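PDB 1Y56: sarcosine oxidase, which serves as the beta subunit of an FAD-, FMN- and ATP-containing L-proline dehydrogenase complex, probably carrying out the flavin-dependent oxidation of L-proline. Local coordinates for residues S6-I11 with T194-N199; G13-V18 with E150-F155; I34-I39 with Y169-G174. One frame throughout, in Å; residues are numbered along the deposited sequence.

Interaction 1. Residues S6-I11 with T194-N199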
loop_
_atom_site.group_PDB
_atom_site.type_symbol
_atom_site.label_atom_id
_atom_site.label_comp_id
_atom_site.label_asym_id
_atom_site.label_seq_id
_atom_site.Cartn_x
_atom_site.Cartn_y
_atom_site.Cartn_z
ATOM N N SER B 6 -9.119 -46.932 -20.113
ATOM C CA SER B 6 -8.736 -46.917 -21.525
ATOM C C SER B 6 -7.680 -47.985 -21.793
ATOM O O SER B 6 -6.693 -48.089 -21.068
ATOM C CB SER B 6 -8.229 -45.537 -21.956
ATOM O OG SER B 6 -7.935 -45.495 -23.347
ATOM N N GLU B 7 -7.907 -48.781 -22.833
ATOM C CA GLU B 7 -7.014 -49.867 -23.208
ATOM C C GLU B 7 -5.594 -49.328 -23.377
ATOM O O GLU B 7 -4.650 -49.845 -22.772
ATOM C CB GLU B 7 -7.536 -50.535 -24.491
ATOM C CG GLU B 7 -6.595 -51.534 -25.190
ATOM C CD GLU B 7 -6.656 -52.957 -24.618
ATOM O OE1 GLU B 7 -7.424 -53.193 -23.653
ATOM O OE2 GLU B 7 -5.932 -53.844 -25.143
ATOM N N ILE B 8 -5.472 -48.268 -24.181
ATOM C CA ILE B 8 -4.202 -47.599 -24.456
ATOM C C ILE B 8 -4.290 -46.098 -24.145
ATOM O O ILE B 8 -5.267 -45.430 -24.510
ATOM C CB ILE B 8 -3.785 -47.772 -25.932
ATOM C CG1 ILE B 8 -3.757 -49.248 -26.322
ATOM C CG2 ILE B 8 -2.422 -47.146 -26.184
ATOM C CD1 ILE B 8 -3.653 -49.476 -27.817
ATOM N N VAL B 9 -3.260 -45.577 -23.476
ATOM C CA VAL B 9 -3.138 -44.145 -23.223
ATOM C C VAL B 9 -1.864 -43.622 -23.874
ATOM O O VAL B 9 -0.770 -44.023 -23.484
ATOM C CB VAL B 9 -3.087 -43.860 -21.704
ATOM C CG1 VAL B 9 -2.631 -42.435 -21.434
ATOM C CG2 VAL B 9 -4.434 -44.128 -21.053
ATOM N N VAL B 10 -2.003 -42.751 -24.871
ATOM C CA VAL B 10 -0.847 -42.060 -25.470
ATOM C C VAL B 10 -0.657 -40.725 -24.764
ATOM O O VAL B 10 -1.592 -39.930 -24.679
ATOM C CB VAL B 10 -0.993 -41.820 -27.017
ATOM C CG1 VAL B 10 0.012 -40.776 -27.535
ATOM C CG2 VAL B 10 -0.815 -43.105 -27.786
ATOM N N ILE B 11 0.543 -40.480 -24.247
ATOM C CA ILE B 11 0.821 -39.206 -23.597
ATOM C C ILE B 11 1.485 -38.264 -24.592
ATOM O O ILE B 11 2.516 -38.605 -25.189
ATOM C CB ILE B 11 1.679 -39.351 -22.330
ATOM C CG1 ILE B 11 1.022 -40.315 -21.347
ATOM C CG2 ILE B 11 1.817 -38.010 -21.656
ATOM C CD1 ILE B 11 1.926 -40.749 -20.215
ATOM N N THR B 194 -5.431 -47.992 -17.060
ATOM C CA THR B 194 -4.868 -48.520 -18.295
ATOM C C THR B 194 -3.726 -49.499 -18.000
ATOM O O THR B 194 -3.094 -49.437 -16.952
ATOM C CB THR B 194 -4.360 -47.379 -19.205
ATOM O OG1 THR B 194 -3.935 -47.911 -20.472
ATOM C CG2 THR B 194 -3.215 -46.620 -18.540
ATOM N N GLY B 195 -3.461 -50.406 -18.926
ATOM C CA GLY B 195 -2.330 -51.307 -18.776
ATOM C C GLY B 195 -1.226 -51.010 -19.766
ATOM O O GLY B 195 -0.100 -51.464 -19.585
ATOM N N ILE B 196 -1.553 -50.244 -20.806
ATOM C CA ILE B 196 -0.618 -49.904 -21.883
ATOM C C ILE B 196 -0.500 -48.388 -22.050
ATOM O O ILE B 196 -1.504 -47.709 -22.340
ATOM C CB ILE B 196 -1.096 -50.484 -23.228
ATOM C CG1 ILE B 196 -1.346 -51.995 -23.117
ATOM C CG2 ILE B 196 -0.124 -50.132 -24.355
ATOM C CD1 ILE B 196 -2.288 -52.536 -24.203
ATOM N N VAL B 197 0.714 -47.852 -21.876
ATOM C CA VAL B 197 0.939 -46.415 -22.113
ATOM C C VAL B 197 2.072 -46.144 -23.103
ATOM O O VAL B 197 3.054 -46.904 -23.153
ATOM C CB VAL B 197 1.132 -45.575 -20.803
ATOM C CG1 VAL B 197 0.396 -46.193 -19.627
ATOM C CG2 VAL B 197 2.576 -45.409 -20.465
ATOM N N VAL B 198 1.911 -45.077 -23.895
ATOM C CA VAL B 198 2.933 -44.642 -24.850
ATOM C C VAL B 198 3.412 -43.235 -24.528
ATOM O O VAL B 198 2.612 -42.299 -24.500
ATOM C CB VAL B 198 2.425 -44.660 -26.310
ATOM C CG1 VAL B 198 3.488 -44.092 -27.253
ATOM C CG2 VAL B 198 2.047 -46.064 -26.727
ATOM N N ASN B 199 4.715 -43.097 -24.298
ATOM C CA ASN B 199 5.332 -41.802 -24.044
ATOM C C ASN B 199 5.725 -41.100 -25.350
ATOM O O ASN B 199 6.744 -41.445 -25.975
ATOM C CB ASN B 199 6.546 -41.974 -23.124
ATOM C CG ASN B 199 7.282 -40.673 -22.846
ATOM O OD1 ASN B 199 8.447 -40.694 -22.466
ATOM N ND2 ASN B 199 6.604 -39.540 -23.017
#
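Val9 bonds to both Ile196 and Val198, and Ile11 to Val198, pairing strand 8-11 in parallel with strand 196-199 in the Rossmann-type sheet of the FAD-binding fold. Val9 N donates to Ile196 O (3.0 Å). Val198 N returns a bond to Val9 O (2.9 Å). Further along, Ile11 N reaches Val198 O (2.8 Å). The buried end is closely packed on both faces. On one, Val10 and Val198 lie side by side and point the same way, Val10 CG2 resting 3.9 Å from Val198 CB; Ile352 of helix 337-354 closes over Ile8, Ile196 and Val198. On the other, Ile11 meets Ile208 of helix 205-212 and touches FAD. Toward the chain start the regular pairing gives way to a looser, more solvent-facing margin. Glu7 leaves the backbone with CG anti to N (chi1 169°), and a bend at chi2 (84°) sets the position of CD. Glu7 OE2 lies 4.0 Å from Ile196 CD1, and Glu7 N is bonded to the side chain of Glu30. At this end Thr194 OG1 lies among the carbonyl oxygens Ser6 O, Glu7 O and Ile196 O. The methyl of the same residue packs on the strand, with Thr194 CG2 3.7 Å from Val9 CG2.

Interaction 2. Residues G13-V18 with E150-F155. With FAD (flavin-adenine dinucleotide), chain I.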
loop_
_atom_site.group_PDB
_atom_site.type_symbol
_atom_site.label_atom_id
_atom_site.label_comp_id
_atom_site.label_asym_id
_atom_site.label_seq_id
_atom_site.Cartn_x
_atom_site.Cartn_y
_atom_site.Cartn_z
ATOM N N GLY B 13 -0.004 -34.907 -27.361
ATOM C CA GLY B 13 -0.872 -34.766 -28.525
ATOM C C GLY B 13 -0.272 -33.888 -29.607
ATOM O O GLY B 13 -0.937 -33.012 -30.160
ATOM N N GLY B 14 1.001 -34.107 -29.893
ATOM C CA GLY B 14 1.642 -33.460 -31.025
ATOM C C GLY B 14 1.548 -34.376 -32.222
ATOM O O GLY B 14 0.874 -35.425 -32.167
ATOM N N ILE B 15 2.228 -34.000 -33.305
ATOM C CA ILE B 15 2.158 -34.776 -34.533
ATOM C C ILE B 15 2.386 -36.264 -34.239
ATOM O O ILE B 15 1.624 -37.107 -34.697
ATOM C CB ILE B 15 3.097 -34.217 -35.652
ATOM C CG1 ILE B 15 2.819 -34.874 -37.017
ATOM C CG2 ILE B 15 4.565 -34.341 -35.262
ATOM C CD1 ILE B 15 1.352 -34.881 -37.445
ATOM N N VAL B 16 3.391 -36.576 -33.429
ATOM C CA VAL B 16 3.709 -37.971 -33.138
ATOM C C VAL B 16 2.613 -38.659 -32.320
ATOM O O VAL B 16 2.127 -39.736 -32.688
ATOM C CB VAL B 16 5.092 -38.109 -32.484
ATOM C CG1 VAL B 16 5.387 -39.559 -32.150
ATOM C CG2 VAL B 16 6.137 -37.569 -33.433
ATOM N N GLY B 17 2.215 -38.018 -31.228
ATOM C CA GLY B 17 1.181 -38.561 -30.360
ATOM C C GLY B 17 -0.104 -38.854 -31.107
ATOM O O GLY B 17 -0.638 -39.955 -30.979
ATOM N N VAL B 18 -0.594 -37.885 -31.892
ATOM C CA VAL B 18 -1.906 -38.034 -32.551
ATOM C C VAL B 18 -1.833 -39.020 -33.715
ATOM O O VAL B 18 -2.800 -39.739 -33.996
ATOM C CB VAL B 18 -2.581 -36.679 -32.983
ATOM C CG1 VAL B 18 -2.179 -35.567 -32.064
ATOM C CG2 VAL B 18 -2.264 -36.307 -34.415
ATOM N N GLU B 150 -1.796 -27.817 -39.674
ATOM C CA GLU B 150 -2.849 -28.309 -40.537
ATOM C C GLU B 150 -2.918 -29.835 -40.485
ATOM O O GLU B 150 -3.988 -30.398 -40.232
ATOM C CB GLU B 150 -2.635 -27.847 -41.973
ATOM C CG GLU B 150 -3.934 -27.840 -42.761
ATOM C CD GLU B 150 -3.762 -27.833 -44.283
ATOM O OE1 GLU B 150 -2.678 -27.449 -44.804
ATOM O OE2 GLU B 150 -4.741 -28.214 -44.964
ATOM N N ALA B 151 -1.774 -30.484 -40.708
ATOM C CA ALA B 151 -1.691 -31.942 -40.773
ATOM C C ALA B 151 -2.037 -32.646 -39.456
ATOM O O ALA B 151 -2.646 -33.714 -39.452
ATOM C CB ALA B 151 -0.324 -32.362 -41.253
ATOM N N THR B 152 -1.640 -32.052 -38.338
ATOM C CA THR B 152 -1.909 -32.642 -37.034
ATOM C C THR B 152 -3.403 -32.588 -36.726
ATOM O O THR B 152 -3.984 -33.588 -36.319
ATOM C CB THR B 152 -1.073 -31.965 -35.924
ATOM O OG1 THR B 152 0.310 -32.021 -36.277
ATOM C CG2 THR B 152 -1.255 -32.680 -34.609
ATOM N N THR B 153 -4.013 -31.423 -36.940
ATOM C CA THR B 153 -5.438 -31.221 -36.682
ATOM C C THR B 153 -6.284 -32.186 -37.511
ATOM O O THR B 153 -7.297 -32.709 -37.025
ATOM C CB THR B 153 -5.853 -29.766 -36.964
ATOM O OG1 THR B 153 -5.068 -28.892 -36.147
ATOM C CG2 THR B 153 -7.309 -29.543 -36.642
ATOM N N ALA B 154 -5.843 -32.425 -38.750
ATOM C CA ALA B 154 -6.492 -33.351 -39.673
ATOM C C ALA B 154 -6.466 -34.777 -39.119
ATOM O O ALA B 154 -7.521 -35.368 -38.854
ATOM C CB ALA B 154 -5.847 -33.272 -41.048
ATOM N N PHE B 155 -5.266 -35.311 -38.906
ATOM C CA PHE B 155 -5.110 -36.614 -38.256
ATOM C C PHE B 155 -5.888 -36.675 -36.956
ATOM O O PHE B 155 -6.441 -37.698 -36.620
ATOM C CB PHE B 155 -3.641 -36.911 -37.957
ATOM C CG PHE B 155 -2.850 -37.371 -39.141
ATOM C CD1 PHE B 155 -3.117 -38.595 -39.737
ATOM C CD2 PHE B 155 -1.807 -36.595 -39.633
ATOM C CE1 PHE B 155 -2.371 -39.031 -40.830
ATOM C CE2 PHE B 155 -1.045 -37.010 -40.722
ATOM C CZ PHE B 155 -1.329 -38.234 -41.328
HETATM P PA FAD I . 5.633 -32.334 -29.596
HETATM O O1A FAD I . 6.397 -31.440 -28.666
HETATM O O2A FAD I . 5.018 -31.726 -30.829
HETATM O O5B FAD I . 4.531 -33.130 -28.744
HETATM C C5B FAD I . 4.758 -33.476 -27.388
HETATM C C4B FAD I . 3.524 -33.044 -26.619
HETATM O O4B FAD I . 3.527 -33.669 -25.341
HETATM C C3B FAD I . 3.468 -31.538 -26.376
HETATM O O3B FAD I . 2.345 -30.975 -27.074
HETATM C C2B FAD I . 3.334 -31.399 -24.869
HETATM O O2B FAD I . 2.310 -30.510 -24.455
HETATM C C1B FAD I . 2.913 -32.774 -24.428
HETATM N N9A FAD I . 3.294 -33.040 -23.024
HETATM C C8A FAD I . 4.481 -32.816 -22.428
HETATM N N7A FAD I . 4.379 -33.182 -21.129
HETATM C C5A FAD I . 3.125 -33.632 -20.924
HETATM C C6A FAD I . 2.447 -34.143 -19.823
HETATM N N6A FAD I . 3.073 -34.270 -18.626
HETATM N N1A FAD I . 1.159 -34.516 -19.956
HETATM C C2A FAD I . 0.515 -34.404 -21.138
HETATM N N3A FAD I . 1.141 -33.916 -22.221
HETATM C C4A FAD I . 2.445 -33.535 -22.128
HETATM N N1 FAD I . 10.685 -31.788 -38.012
HETATM C C2 FAD I . 10.562 -32.169 -39.298
HETATM O O2 FAD I . 10.308 -33.363 -39.543
HETATM N N3 FAD I . 10.704 -31.309 -40.325
HETATM C C4 FAD I . 10.971 -30.003 -40.133
HETATM O O4 FAD I . 11.090 -29.216 -41.103
HETATM C C4X FAD I . 11.127 -29.530 -38.836
HETATM N N5 FAD I . 11.402 -28.230 -38.558
HETATM C C5X FAD I . 11.534 -27.812 -37.271
HETATM C C6 FAD I . 11.816 -26.462 -37.026
HETATM C C7 FAD I . 11.950 -25.994 -35.715
HETATM C C7M FAD I . 12.257 -24.534 -35.468
HETATM C C8 FAD I . 11.803 -26.893 -34.648
HETATM C C8M FAD I . 11.937 -26.456 -33.242
HETATM C C9 FAD I . 11.524 -28.238 -34.889
HETATM C C9A FAD I . 11.381 -28.711 -36.194
HETATM N N10 FAD I . 11.110 -30.018 -36.398
HETATM C C10 FAD I . 10.968 -30.504 -37.720
HETATM C "C1'" FAD I . 10.986 -30.926 -35.263
HETATM C "C2'" FAD I . 9.551 -31.328 -35.051
HETATM O "O2'" FAD I . 8.850 -30.176 -34.600
HETATM C "C3'" FAD I . 9.509 -32.375 -33.962
HETATM O "O3'" FAD I . 10.369 -33.466 -34.317
HETATM C "C4'" FAD I . 8.087 -32.875 -33.786
HETATM O "O4'" FAD I . 7.189 -31.796 -33.469
HETATM C "C5'" FAD I . 8.020 -33.914 -32.683
HETATM O "O5'" FAD I . 6.634 -34.132 -32.460
HETATM P P FAD I . 6.174 -34.731 -31.064
HETATM O O1P FAD I . 7.099 -35.878 -30.749
HETATM O O2P FAD I . 4.687 -34.922 -31.147
HETATM O O3P FAD I . 6.591 -33.531 -30.071
#
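Thr152 meets Ile15 and Val18, the first and last residues of the opening turn of helix 15-26, with the two branches of its side chain. Its OG1, bonded to Pro148 O one helical turn back, lies 3.3 Å from Ile15 CD1, a contact of van der Waals character. Ile15 has CG1 anti to its backbone N (chi1 -169°), which puts CG1 on the Thr152 side, with CD1 beyond it making the nearest approach; Ile15 CG2 faces the cofactor, 3.5 Å from FAD O5'. The Thr152 and Val18 side chains cross at about a right angle, Thr152 CG2 3.8 Å from Val18 CG2. One turn further on, Phe155 continues the apolar seam: its CB sits 3.8 Å from Val18 CG2, and its CD2 lies 4.2 Å from Ile15 CD1, which approaches the ring obliquely. His22, Tyr74 and Phe80 gather round the same ring. The N-terminus of helix 15-26 is turned to the pyrophosphate. Val16 N donates to FAD O2P (3.1 Å, 147° at the hydrogen), and the helix end would probably help to stabilise the phosphate charge. With Gly14 at the N-cap, between Gly12 and Gly17, this is consistent with the GxGxxG dinucleotide-binding turn of Rossmann-type flavoproteins.

Interaction 3. Residues I34-I39 with Y169-G174. With FAD (flavin-adenine dinucleotide), chain I.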
loop_
_atom_site.group_PDB
_atom_site.type_symbol
_atom_site.label_atom_id
_atom_site.label_comp_id
_atom_site.label_asym_id
_atom_site.label_seq_id
_atom_site.Cartn_x
_atom_site.Cartn_y
_atom_site.Cartn_z
ATOM N N ILE B 34 -3.517 -37.877 -24.137
ATOM C CA ILE B 34 -3.540 -36.943 -23.031
ATOM C C ILE B 34 -2.520 -35.852 -23.317
ATOM O O ILE B 34 -1.312 -36.096 -23.313
ATOM C CB ILE B 34 -3.235 -37.663 -21.693
ATOM C CG1 ILE B 34 -4.237 -38.802 -21.455
ATOM C CG2 ILE B 34 -3.257 -36.683 -20.530
ATOM C CD1 ILE B 34 -3.980 -39.618 -20.189
ATOM N N GLU B 35 -3.014 -34.652 -23.589
ATOM C CA GLU B 35 -2.161 -33.524 -23.964
ATOM C C GLU B 35 -2.321 -32.428 -22.912
ATOM O O GLU B 35 -3.432 -32.136 -22.531
ATOM C CB GLU B 35 -2.565 -33.045 -25.361
ATOM C CG GLU B 35 -2.023 -31.718 -25.798
ATOM C CD GLU B 35 -0.518 -31.652 -25.719
ATOM O OE1 GLU B 35 -0.024 -30.660 -25.144
ATOM O OE2 GLU B 35 0.169 -32.583 -26.206
ATOM N N LYS B 36 -1.241 -31.840 -22.409
ATOM C CA LYS B 36 -1.385 -30.893 -21.291
ATOM C C LYS B 36 -1.844 -29.502 -21.723
ATOM O O LYS B 36 -2.342 -28.737 -20.900
ATOM C CB LYS B 36 -0.117 -30.814 -20.428
ATOM C CG LYS B 36 1.070 -30.114 -21.080
ATOM C CD LYS B 36 2.289 -30.194 -20.204
ATOM C CE LYS B 36 3.519 -29.652 -20.916
ATOM N NZ LYS B 36 3.669 -28.179 -20.751
ATOM N N ARG B 37 -1.659 -29.174 -23.003
ATOM C CA ARG B 37 -2.167 -27.918 -23.559
ATOM C C ARG B 37 -3.198 -28.200 -24.661
ATOM O O ARG B 37 -4.221 -28.810 -24.377
ATOM C CB ARG B 37 -1.022 -26.978 -23.983
ATOM C CG ARG B 37 -0.635 -25.999 -22.855
ATOM C CD ARG B 37 0.810 -25.457 -22.899
ATOM N NE ARG B 37 1.197 -24.808 -24.164
ATOM C CZ ARG B 37 0.573 -23.770 -24.742
ATOM N NH1 ARG B 37 1.040 -23.270 -25.889
ATOM N NH2 ARG B 37 -0.524 -23.233 -24.197
ATOM N N PHE B 38 -2.960 -27.778 -25.901
ATOM C CA PHE B 38 -3.861 -28.153 -27.008
ATOM C C PHE B 38 -3.172 -29.094 -27.990
ATOM O O PHE B 38 -1.934 -29.119 -28.062
ATOM C CB PHE B 38 -4.444 -26.924 -27.719
ATOM C CG PHE B 38 -3.416 -25.992 -28.294
ATOM C CD1 PHE B 38 -2.984 -26.134 -29.606
ATOM C CD2 PHE B 38 -2.903 -24.947 -27.539
ATOM C CE1 PHE B 38 -2.049 -25.261 -30.150
ATOM C CE2 PHE B 38 -1.952 -24.073 -28.076
ATOM C CZ PHE B 38 -1.536 -24.233 -29.384
ATOM N N ILE B 39 -3.966 -29.874 -28.728
ATOM C CA ILE B 39 -3.428 -30.744 -29.772
ATOM C C ILE B 39 -2.533 -29.909 -30.699
ATOM O O ILE B 39 -2.977 -28.911 -31.281
ATOM C CB ILE B 39 -4.553 -31.441 -30.611
ATOM C CG1 ILE B 39 -5.563 -32.190 -29.726
ATOM C CG2 ILE B 39 -3.962 -32.352 -31.680
ATOM C CD1 ILE B 39 -4.999 -33.337 -28.886
ATOM N N TYR B 169 -6.894 -30.159 -22.011
ATOM C CA TYR B 169 -6.121 -29.489 -20.972
ATOM C C TYR B 169 -5.911 -30.434 -19.788
ATOM O O TYR B 169 -6.383 -30.227 -18.673
ATOM C CB TYR B 169 -6.631 -28.069 -20.672
ATOM C CG TYR B 169 -6.224 -27.067 -21.758
ATOM C CD1 TYR B 169 -6.847 -27.075 -23.010
ATOM C CD2 TYR B 169 -5.213 -26.115 -21.531
ATOM C CE1 TYR B 169 -6.482 -26.176 -24.006
ATOM C CE2 TYR B 169 -4.841 -25.200 -22.528
ATOM C CZ TYR B 169 -5.477 -25.245 -23.766
ATOM O OH TYR B 169 -5.123 -24.367 -24.780
ATOM N N THR B 170 -5.182 -31.498 -20.090
ATOM C CA THR B 170 -5.051 -32.649 -19.220
ATOM C C THR B 170 -3.577 -33.067 -19.160
ATOM O O THR B 170 -3.005 -33.545 -20.149
ATOM C CB THR B 170 -5.952 -33.824 -19.724
ATOM O OG1 THR B 170 -7.217 -33.303 -20.149
ATOM C CG2 THR B 170 -6.170 -34.879 -18.636
ATOM N N GLU B 171 -2.969 -32.864 -17.991
ATOM C CA GLU B 171 -1.547 -33.134 -17.789
ATOM C C GLU B 171 -1.343 -34.426 -17.015
ATOM O O GLU B 171 -2.066 -34.705 -16.053
ATOM C CB GLU B 171 -0.887 -31.970 -17.060
ATOM C CG GLU B 171 0.609 -32.090 -16.950
ATOM C CD GLU B 171 1.284 -30.766 -16.651
ATOM O OE1 GLU B 171 0.749 -29.713 -17.064
ATOM O OE2 GLU B 171 2.359 -30.776 -16.012
ATOM N N VAL B 172 -0.373 -35.217 -17.459
ATOM C CA VAL B 172 0.046 -36.389 -16.727
ATOM C C VAL B 172 1.022 -35.944 -15.656
ATOM O O VAL B 172 1.936 -35.147 -15.912
ATOM C CB VAL B 172 0.694 -37.413 -17.644
ATOM C CG1 VAL B 172 1.428 -38.499 -16.849
ATOM C CG2 VAL B 172 -0.361 -38.013 -18.529
ATOM N N LYS B 173 0.805 -36.460 -14.452
ATOM C CA LYS B 173 1.622 -36.126 -13.301
ATOM C C LYS B 173 2.283 -37.355 -12.668
ATOM O O LYS B 173 3.369 -37.245 -12.117
ATOM C CB LYS B 173 0.792 -35.323 -12.288
ATOM C CG LYS B 173 0.835 -33.802 -12.544
ATOM C CD LYS B 173 -0.514 -33.080 -12.307
ATOM C CE LYS B 173 -0.825 -32.776 -10.823
ATOM N NZ LYS B 173 -1.122 -34.000 -10.028
ATOM N N GLY B 174 1.637 -38.518 -12.760
ATOM C CA GLY B 174 2.182 -39.764 -12.213
ATOM C C GLY B 174 1.627 -41.044 -12.825
ATOM O O GLY B 174 0.845 -41.010 -13.781
HETATM P PA FAD I . 5.633 -32.334 -29.596
HETATM O O1A FAD I . 6.397 -31.440 -28.666
HETATM O O2A FAD I . 5.018 -31.726 -30.829
HETATM O O5B FAD I . 4.531 -33.130 -28.744
HETATM C C5B FAD I . 4.758 -33.476 -27.388
HETATM C C4B FAD I . 3.524 -33.044 -26.619
HETATM O O4B FAD I . 3.527 -33.669 -25.341
HETATM C C3B FAD I . 3.468 -31.538 -26.376
HETATM O O3B FAD I . 2.345 -30.975 -27.074
HETATM C C2B FAD I . 3.334 -31.399 -24.869
HETATM O O2B FAD I . 2.310 -30.510 -24.455
HETATM C C1B FAD I . 2.913 -32.774 -24.428
HETATM N N9A FAD I . 3.294 -33.040 -23.024
HETATM C C8A FAD I . 4.481 -32.816 -22.428
HETATM N N7A FAD I . 4.379 -33.182 -21.129
HETATM C C5A FAD I . 3.125 -33.632 -20.924
HETATM C C6A FAD I . 2.447 -34.143 -19.823
HETATM N N6A FAD I . 3.073 -34.270 -18.626
HETATM N N1A FAD I . 1.159 -34.516 -19.956
HETATM C C2A FAD I . 0.515 -34.404 -21.138
HETATM N N3A FAD I . 1.141 -33.916 -22.221
HETATM C C4A FAD I . 2.445 -33.535 -22.128
HETATM N N1 FAD I . 10.685 -31.788 -38.012
HETATM C C2 FAD I . 10.562 -32.169 -39.298
HETATM O O2 FAD I . 10.308 -33.363 -39.543
HETATM N N3 FAD I . 10.704 -31.309 -40.325
HETATM C C4 FAD I . 10.971 -30.003 -40.133
HETATM O O4 FAD I . 11.090 -29.216 -41.103
HETATM C C4X FAD I . 11.127 -29.530 -38.836
HETATM N N5 FAD I . 11.402 -28.230 -38.558
HETATM C C5X FAD I . 11.534 -27.812 -37.271
HETATM C C6 FAD I . 11.816 -26.462 -37.026
HETATM C C7 FAD I . 11.950 -25.994 -35.715
HETATM C C7M FAD I . 12.257 -24.534 -35.468
HETATM C C8 FAD I . 11.803 -26.893 -34.648
HETATM C C8M FAD I . 11.937 -26.456 -33.242
HETATM C C9 FAD I . 11.524 -28.238 -34.889
HETATM C C9A FAD I . 11.381 -28.711 -36.194
HETATM N N10 FAD I . 11.110 -30.018 -36.398
HETATM C C10 FAD I . 10.968 -30.504 -37.720
HETATM C "C1'" FAD I . 10.986 -30.926 -35.263
HETATM C "C2'" FAD I . 9.551 -31.328 -35.051
HETATM O "O2'" FAD I . 8.850 -30.176 -34.600
HETATM C "C3'" FAD I . 9.509 -32.375 -33.962
HETATM O "O3'" FAD I . 10.369 -33.466 -34.317
HETATM C "C4'" FAD I . 8.087 -32.875 -33.786
HETATM O "O4'" FAD I . 7.189 -31.796 -33.469
HETATM C "C5'" FAD I . 8.020 -33.914 -32.683
HETATM O "O5'" FAD I . 6.634 -34.132 -32.460
HETATM P P FAD I . 6.174 -34.731 -31.064
HETATM O O1P FAD I . 7.099 -35.878 -30.749
HETATM O O2P FAD I . 4.687 -34.922 -31.147
HETATM O O3P FAD I . 6.591 -33.531 -30.071
#
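Glu35 OE1 is gripped by Arg37 N and by the ribose hydroxyl O2B of FAD. Arg37 N approaches on the anti side of the carboxylate at 3.1 Å, 23° out of its plane; the bond from FAD O2B is modelled so short that its length is doubtful. The other oxygen, OE2, accepts from Gly13 N. An acidic residue after the second strand, holding the adenosine ribose, is a hallmark of Rossmann-type FAD sites. Val172 then binds the adenine through its backbone: N donates to FAD N1A (3.0 Å, 174° at the hydrogen) and O accepts from FAD N6A (3.1 Å). Lys36 and Glu171 run side by side, Lys36 CD 3.5 Å from Glu171 OE1, yet their charged ends are not in contact; Glu171 OE2 instead forms a salt bridge with Lys209 of the neighbouring PH1363 chain. Arg37 O stands 3.4 Å above one face of the Tyr169 ring, offset toward its rim. Ile34 CG2 meets Val172 CG2 at 3.8 Å, joining strand 31-34, which is paired with strands 8-11 and 165-167, to the start of strand 172-177 in the three-stranded antiparallel sheet, while Phe38 and Ile39 lean on helix 148-161.

Interactions 2 and 3 line the pyrophosphate and adenosine of FAD, and interaction 1 reaches it through Ile11. Strand 8-11, helix 15-26 and strand 31-34 form a beta-alpha-beta unit; it and the loop that leaves it supply the first segments. The second segments follow in the order 2, 3, 1; interactions 2 and 3 cross along the chain, both nested within the loop closed by interaction 1. Centres of interactions 1 and 2 lie about 17 Å apart. Those of 1 and 3, about 13 Å apart, are joined by a probable hydrogen bond from Ile34 N to Val10 O between parallel strands. Interactions 2 and 3 are about 15 Å apart, Ile39 packing against Val18 and Thr152.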